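PDB 3SFW: dihydropyrimidinase from Brevibacillus agri, which catalyses the hydrolytic ring opening of dihydropyrimidines, probably at the pair of zinc ions bound in its amidohydrolase barrel. Local coordinates for residues W4-T9 / Q18-I23; E99-A104 / D131-E136. One frame throughout, in Å; residues are numbered along the deposited sequence.

Interaction 1: residues W4-T9 / Q18-I23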
loop_
_atom_site.group_PDB
_atom_site.type_symbol
_atom_site.label_atom_id
_atom_site.label_comp_id
_atom_site.label_asym_id
_atom_site.label_seq_id
_atom_site.Cartn_x
_atom_site.Cartn_y
_atom_site.Cartn_z
ATOM N N TRP A 4 -37.371 -13.560 -35.327
ATOM C CA TRP A 4 -36.201 -13.145 -36.091
ATOM C C TRP A 4 -36.010 -11.660 -35.843
ATOM O O TRP A 4 -36.782 -10.822 -36.343
ATOM C CB TRP A 4 -36.482 -13.390 -37.584
ATOM C CG TRP A 4 -35.324 -13.257 -38.533
ATOM C CD1 TRP A 4 -33.987 -13.195 -38.235
ATOM C CD2 TRP A 4 -35.423 -13.221 -39.958
ATOM N NE1 TRP A 4 -33.250 -13.077 -39.409
ATOM C CE2 TRP A 4 -34.113 -13.088 -40.473
ATOM C CE3 TRP A 4 -36.501 -13.310 -40.858
ATOM C CZ2 TRP A 4 -33.850 -13.056 -41.862
ATOM C CZ3 TRP A 4 -36.245 -13.235 -42.224
ATOM C CH2 TRP A 4 -34.929 -13.114 -42.714
ATOM N N ILE A 5 -35.066 -11.328 -34.951
ATOM C CA ILE A 5 -34.819 -9.955 -34.594
ATOM C C ILE A 5 -33.808 -9.367 -35.571
ATOM O O ILE A 5 -32.606 -9.784 -35.586
ATOM C CB ILE A 5 -34.276 -9.813 -33.148
ATOM C CG1 ILE A 5 -35.119 -10.619 -32.140
ATOM C CG2 ILE A 5 -34.149 -8.370 -32.754
ATOM C CD1 ILE A 5 -34.501 -10.627 -30.678
ATOM N N ARG A 6 -34.265 -8.409 -36.370
ATOM C CA ARG A 6 -33.464 -7.909 -37.526
ATOM C C ARG A 6 -32.997 -6.465 -37.412
ATOM O O ARG A 6 -33.680 -5.607 -36.833
ATOM C CB ARG A 6 -34.274 -8.040 -38.827
ATOM C CG ARG A 6 -34.798 -9.456 -39.093
ATOM C CD ARG A 6 -35.214 -9.573 -40.546
ATOM N NE ARG A 6 -34.029 -9.497 -41.400
ATOM C CZ ARG A 6 -34.062 -9.542 -42.729
ATOM N NH1 ARG A 6 -35.225 -9.631 -43.358
ATOM N NH2 ARG A 6 -32.927 -9.490 -43.425
ATOM N N ASN A 7 -31.808 -6.202 -37.948
ATOM C CA ASN A 7 -31.351 -4.834 -38.158
ATOM C C ASN A 7 -30.839 -4.133 -36.907
ATOM O O ASN A 7 -30.685 -2.914 -36.926
ATOM C CB ASN A 7 -32.467 -3.961 -38.770
ATOM C CG ASN A 7 -33.077 -4.572 -40.010
ATOM O OD1 ASN A 7 -32.360 -5.129 -40.852
ATOM N ND2 ASN A 7 -34.426 -4.469 -40.147
ATOM N N GLY A 8 -30.588 -4.893 -35.844
ATOM C CA GLY A 8 -30.081 -4.325 -34.589
ATOM C C GLY A 8 -28.565 -4.515 -34.459
ATOM O O GLY A 8 -27.935 -5.153 -35.331
ATOM N N THR A 9 -27.996 -3.907 -33.420
ATOM C CA THR A 9 -26.560 -4.062 -33.070
ATOM C C THR A 9 -26.435 -4.849 -31.767
ATOM O O THR A 9 -26.929 -4.416 -30.727
ATOM C CB THR A 9 -25.925 -2.719 -32.917
ATOM O OG1 THR A 9 -26.129 -1.982 -34.124
ATOM C CG2 THR A 9 -24.390 -2.832 -32.642
ATOM N N GLN A 18 -23.226 -5.923 -36.038
ATOM C CA GLN A 18 -24.554 -5.847 -36.623
ATOM C C GLN A 18 -24.926 -7.195 -37.206
ATOM O O GLN A 18 -24.214 -7.733 -38.055
ATOM C CB GLN A 18 -24.555 -4.747 -37.681
ATOM C CG GLN A 18 -24.663 -3.391 -37.041
ATOM C CD GLN A 18 -23.778 -2.357 -37.684
ATOM O OE1 GLN A 18 -24.169 -1.703 -38.660
ATOM N NE2 GLN A 18 -22.574 -2.167 -37.115
ATOM N N ALA A 19 -25.957 -7.823 -36.674
ATOM C CA ALA A 19 -26.434 -9.054 -37.264
ATOM C C ALA A 19 -27.836 -9.281 -36.779
ATOM O O ALA A 19 -28.286 -8.599 -35.839
ATOM C CB ALA A 19 -25.551 -10.246 -36.833
ATOM N N ASP A 20 -28.510 -10.247 -37.396
ATOM C CA ASP A 20 -29.827 -10.669 -36.931
ATOM C C ASP A 20 -29.733 -11.849 -35.972
ATOM O O ASP A 20 -28.819 -12.688 -36.055
ATOM C CB ASP A 20 -30.700 -11.041 -38.111
ATOM C CG ASP A 20 -30.884 -9.888 -39.100
ATOM O OD1 ASP A 20 -30.590 -8.713 -38.779
ATOM O OD2 ASP A 20 -31.278 -10.203 -40.230
ATOM N N VAL A 21 -30.717 -11.967 -35.105
ATOM C CA VAL A 21 -30.741 -13.071 -34.134
ATOM C C VAL A 21 -32.011 -13.863 -34.328
ATOM O O VAL A 21 -33.099 -13.290 -34.355
ATOM C CB VAL A 21 -30.686 -12.507 -32.687
ATOM C CG1 VAL A 21 -30.823 -13.623 -31.635
ATOM C CG2 VAL A 21 -29.366 -11.744 -32.481
ATOM N N LEU A 22 -31.861 -15.181 -34.459
ATOM C CA LEU A 22 -32.995 -16.086 -34.606
ATOM C C LEU A 22 -33.245 -16.879 -33.338
ATOM O O LEU A 22 -32.332 -17.557 -32.809
ATOM C CB LEU A 22 -32.747 -17.057 -35.782
ATOM C CG LEU A 22 -33.877 -18.079 -36.028
ATOM C CD1 LEU A 22 -35.142 -17.266 -36.391
ATOM C CD2 LEU A 22 -33.438 -18.965 -37.231
ATOM N N ILE A 23 -34.464 -16.740 -32.808
ATOM C CA ILE A 23 -34.889 -17.464 -31.621
ATOM C C ILE A 23 -35.849 -18.565 -32.041
ATOM O O ILE A 23 -36.658 -18.356 -32.934
ATOM C CB ILE A 23 -35.665 -16.490 -30.688
ATOM C CG1 ILE A 23 -34.722 -15.383 -30.170
ATOM C CG2 ILE A 23 -36.248 -17.246 -29.461
ATOM C CD1 ILE A 23 -35.472 -14.178 -29.556
HETATM O O HOH W 1 -30.387 -12.594 -40.776
HETATM O O HOH W 2 -30.801 -7.668 -35.037
HETATM O O HOH W 3 -31.437 -7.504 -41.582
#

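Interaction 2: residues E99-A104 / D131-E136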
loop_
_atom_site.group_PDB
_atom_site.type_symbol
_atom_site.label_atom_id
_atom_site.label_comp_id
_atom_site.label_asym_id
_atom_site.label_seq_id
_atom_site.Cartn_x
_atom_site.Cartn_y
_atom_site.Cartn_z
ATOM N N GLU A 99 -34.296 -22.538 12.978
ATOM C CA GLU A 99 -35.173 -22.972 11.872
ATOM C C GLU A 99 -34.301 -23.687 10.813
ATOM O O GLU A 99 -33.165 -23.270 10.563
ATOM C CB GLU A 99 -35.870 -21.742 11.253
ATOM C CG GLU A 99 -36.758 -22.053 10.041
ATOM C CD GLU A 99 -36.903 -20.879 9.016
ATOM O OE1 GLU A 99 -36.016 -19.970 8.972
ATOM O OE2 GLU A 99 -37.866 -20.941 8.192
ATOM N N SER A 100 -34.783 -24.781 10.234
ATOM C CA SER A 100 -33.971 -25.437 9.190
ATOM C C SER A 100 -33.776 -24.488 8.015
ATOM O O SER A 100 -34.646 -23.650 7.713
ATOM C CB SER A 100 -34.593 -26.722 8.721
ATOM O OG SER A 100 -35.627 -26.503 7.789
ATOM N N LEU A 101 -32.659 -24.648 7.325
ATOM C CA LEU A 101 -32.419 -23.898 6.086
ATOM C C LEU A 101 -33.480 -24.265 5.063
ATOM O O LEU A 101 -33.904 -23.433 4.286
ATOM C CB LEU A 101 -31.033 -24.246 5.521
ATOM C CG LEU A 101 -29.828 -23.972 6.438
ATOM C CD1 LEU A 101 -28.544 -24.385 5.739
ATOM C CD2 LEU A 101 -29.781 -22.465 6.831
ATOM N N HIS A 102 -33.862 -25.550 4.998
ATOM C CA HIS A 102 -34.776 -25.970 3.958
ATOM C C HIS A 102 -36.167 -25.394 4.124
ATOM O O HIS A 102 -36.849 -25.187 3.144
ATOM C CB HIS A 102 -34.866 -27.511 3.845
ATOM C CG HIS A 102 -33.642 -28.156 3.222
ATOM N ND1 HIS A 102 -33.591 -28.581 1.905
ATOM C CD2 HIS A 102 -32.402 -28.367 3.729
ATOM C CE1 HIS A 102 -32.395 -29.106 1.660
ATOM N NE2 HIS A 102 -31.680 -29.044 2.772
ATOM N N SER A 103 -36.579 -25.138 5.367
ATOM C CA SER A 103 -37.882 -24.520 5.588
ATOM C C SER A 103 -37.885 -23.096 5.054
ATOM O O SER A 103 -38.849 -22.658 4.506
ATOM C CB SER A 103 -38.318 -24.561 7.064
ATOM O OG SER A 103 -37.415 -23.850 7.886
ATOM N N ALA A 104 -36.782 -22.392 5.221
ATOM C CA ALA A 104 -36.717 -20.986 4.729
ATOM C C ALA A 104 -36.756 -21.024 3.203
ATOM O O ALA A 104 -37.456 -20.216 2.563
ATOM C CB ALA A 104 -35.423 -20.313 5.249
ATOM N N ASP A 131 -23.384 -27.434 13.630
ATOM C CA ASP A 131 -23.113 -28.624 12.821
ATOM C C ASP A 131 -24.297 -29.067 11.945
ATOM O O ASP A 131 -24.109 -29.612 10.852
ATOM C CB ASP A 131 -22.671 -29.790 13.715
ATOM C CG ASP A 131 -21.257 -29.629 14.248
ATOM O OD1 ASP A 131 -20.536 -28.684 13.847
ATOM O OD2 ASP A 131 -20.847 -30.488 15.060
ATOM N N HIS A 132 -25.511 -28.896 12.439
ATOM C CA HIS A 132 -26.692 -29.278 11.670
ATOM C C HIS A 132 -26.812 -28.420 10.399
ATOM O O HIS A 132 -27.129 -28.909 9.325
ATOM C CB HIS A 132 -27.954 -29.116 12.522
ATOM C CG HIS A 132 -29.196 -29.666 11.885
ATOM N ND1 HIS A 132 -29.815 -30.822 12.325
ATOM C CD2 HIS A 132 -29.948 -29.209 10.850
ATOM C CE1 HIS A 132 -30.874 -31.067 11.568
ATOM N NE2 HIS A 132 -30.976 -30.103 10.667
ATOM N N VAL A 133 -26.627 -27.114 10.569
ATOM C CA VAL A 133 -26.610 -26.199 9.435
ATOM C C VAL A 133 -25.535 -26.602 8.420
ATOM O O VAL A 133 -25.763 -26.625 7.203
ATOM C CB VAL A 133 -26.359 -24.751 9.937
ATOM C CG1 VAL A 133 -25.884 -23.833 8.762
ATOM C CG2 VAL A 133 -27.653 -24.220 10.607
ATOM N N LEU A 134 -24.352 -26.902 8.912
ATOM C CA LEU A 134 -23.258 -27.245 8.022
ATOM C C LEU A 134 -23.604 -28.515 7.230
ATOM O O LEU A 134 -23.346 -28.616 6.023
ATOM C CB LEU A 134 -21.972 -27.423 8.821
ATOM C CG LEU A 134 -21.431 -26.114 9.443
ATOM C CD1 LEU A 134 -20.125 -26.468 10.138
ATOM C CD2 LEU A 134 -21.163 -25.031 8.372
ATOM N N GLU A 135 -24.258 -29.463 7.899
ATOM C CA GLU A 135 -24.659 -30.706 7.218
ATOM C C GLU A 135 -25.720 -30.427 6.169
ATOM O O GLU A 135 -25.655 -30.937 5.039
ATOM C CB GLU A 135 -25.172 -31.768 8.227
ATOM C CG GLU A 135 -24.137 -32.133 9.305
ATOM C CD GLU A 135 -23.896 -33.653 9.470
ATOM O OE1 GLU A 135 -22.878 -34.024 10.126
ATOM O OE2 GLU A 135 -24.736 -34.468 8.989
ATOM N N GLU A 136 -26.655 -29.555 6.514
ATOM C CA GLU A 136 -27.757 -29.205 5.642
ATOM C C GLU A 136 -27.304 -28.536 4.355
ATOM O O GLU A 136 -27.974 -28.645 3.319
ATOM C CB GLU A 136 -28.715 -28.267 6.384
ATOM C CG GLU A 136 -30.076 -28.390 5.931
ATOM C CD GLU A 136 -31.114 -27.604 6.720
ATOM O OE1 GLU A 136 -30.865 -26.959 7.765
ATOM O OE2 GLU A 136 -32.203 -27.585 6.183
#

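Interaction 1: residues W4-T9 / Q18-I23
D20 reaches across to the opposite strand and divides its carboxylate between two partners, R6 and the backbone of N7. OD2 takes the NE-H of R6 in a salt bridge, R6 NE to D20 OD2 3.1 Å, with the donor above the carboxylate plane and the two flat groups 80° apart. OD1 accepts from N7 N at 2.9 Å, again from above the plane, which ties down the backbone amide of N7. The bend at chi3 (68°) sets NE of R6 beside the acid, while the indole of W4 lies against the same side chain: R6 CD sits 3.6 Å above the ring plane, over its centre, and W4 CZ2 lies over one face of the guanidinium, 3.5 Å above its plane. NE1 of W4 comes to 3.5 Å from D20 CB. Water 1 completes this corner, accepting from W4 NE1 and donating to D20 OD2 at 2.6 Å. An alanine at D20 would probably leave the R6 guanidinium without this counter-charge and the N7 amide without its acceptor, letting the turn at N7 shift. In the backbone between the strands, I5 and V21 form an antiparallel hydrogen-bonded pair, I5 N to V21 O 2.8 Å and V21 N to I5 O 2.9 Å. Farther along, the ladder is interrupted; water 2 bridges I5 O, G8 N and A19 O before T9 pairs with Q18. I5 CD1 meets I23 CD1; I5 and V21, which share a face, both pack on L50 of strand 49-59. Strand 2-6 is one of the two inner strands of a mixed four-stranded sheet, between the antiparallel strand 20-24 and the parallel strand 41-44, with strand 27-32 beyond 20-24.

Interaction 2: residues E99-A104 / D131-E136
E136 sets its carboxylate against the first turn of the facing helix, OE1 near the CB and CG of L101 and near its backbone N-H. OE1 accepts from L101 N at 3.0 Å, met on the syn side but 31° out of the carboxylate plane, and the bond is fairly straight (159° at the hydrogen). OE2 is modelled 2.9 Å from H102 N, although its exact place is less sure. CG of E136 stands anti to its backbone N (chi1 -151°), and the chain runs extended from there, which carries the acid across the gap between the helices. H102 CD2 and E136 OE2 come too close in the model for the details of their overlap to be trusted.

The arrangement belongs to the start of helix 101-112, with S100 as its N-cap: S100 OG accepts from S103 N at 2.9 Å. A carboxylate from helix 131-142 takes up the L101 N-H and, less certainly, that of H102, in a first turn where the helix dipole would probably favour its negative charge. In the TIM-barrel fold of the amidohydrolase family, these are two consecutive outer helices, with strand 119-124 running between them in sequence.

Beside the polar grip lies an apolar one. L101 CD1 packs 3.9 Å from E136 CB and 4.1 Å from V133 CG1, and the same leucine touches L137, the residue after E136, and T95 in the preceding loop. H102 NE2 makes a weak hydrogen bond to S139 OG, and its side chain also rests on V140.

Interactions 1 and 2 lie in different parts of the subunit, their centres 47 Å apart and their nearest atoms about 32 Å apart. Along the chain they follow in series: 4-9 with 18-23 closes before 99-104 with 131-136 opens. The first joins strands of a small mixed sheet near the N-terminus, the second two helices on the outside of the barrel. Strand 49-59, which packs against interaction 1 through L50, carries the zinc ligand H58 toward its end, with H60 just beyond. Neither contact contains a metal ligand: H58, H60, the carboxylated K150 and D315 bind one zinc ion; K150, H183 and H239 bind the other.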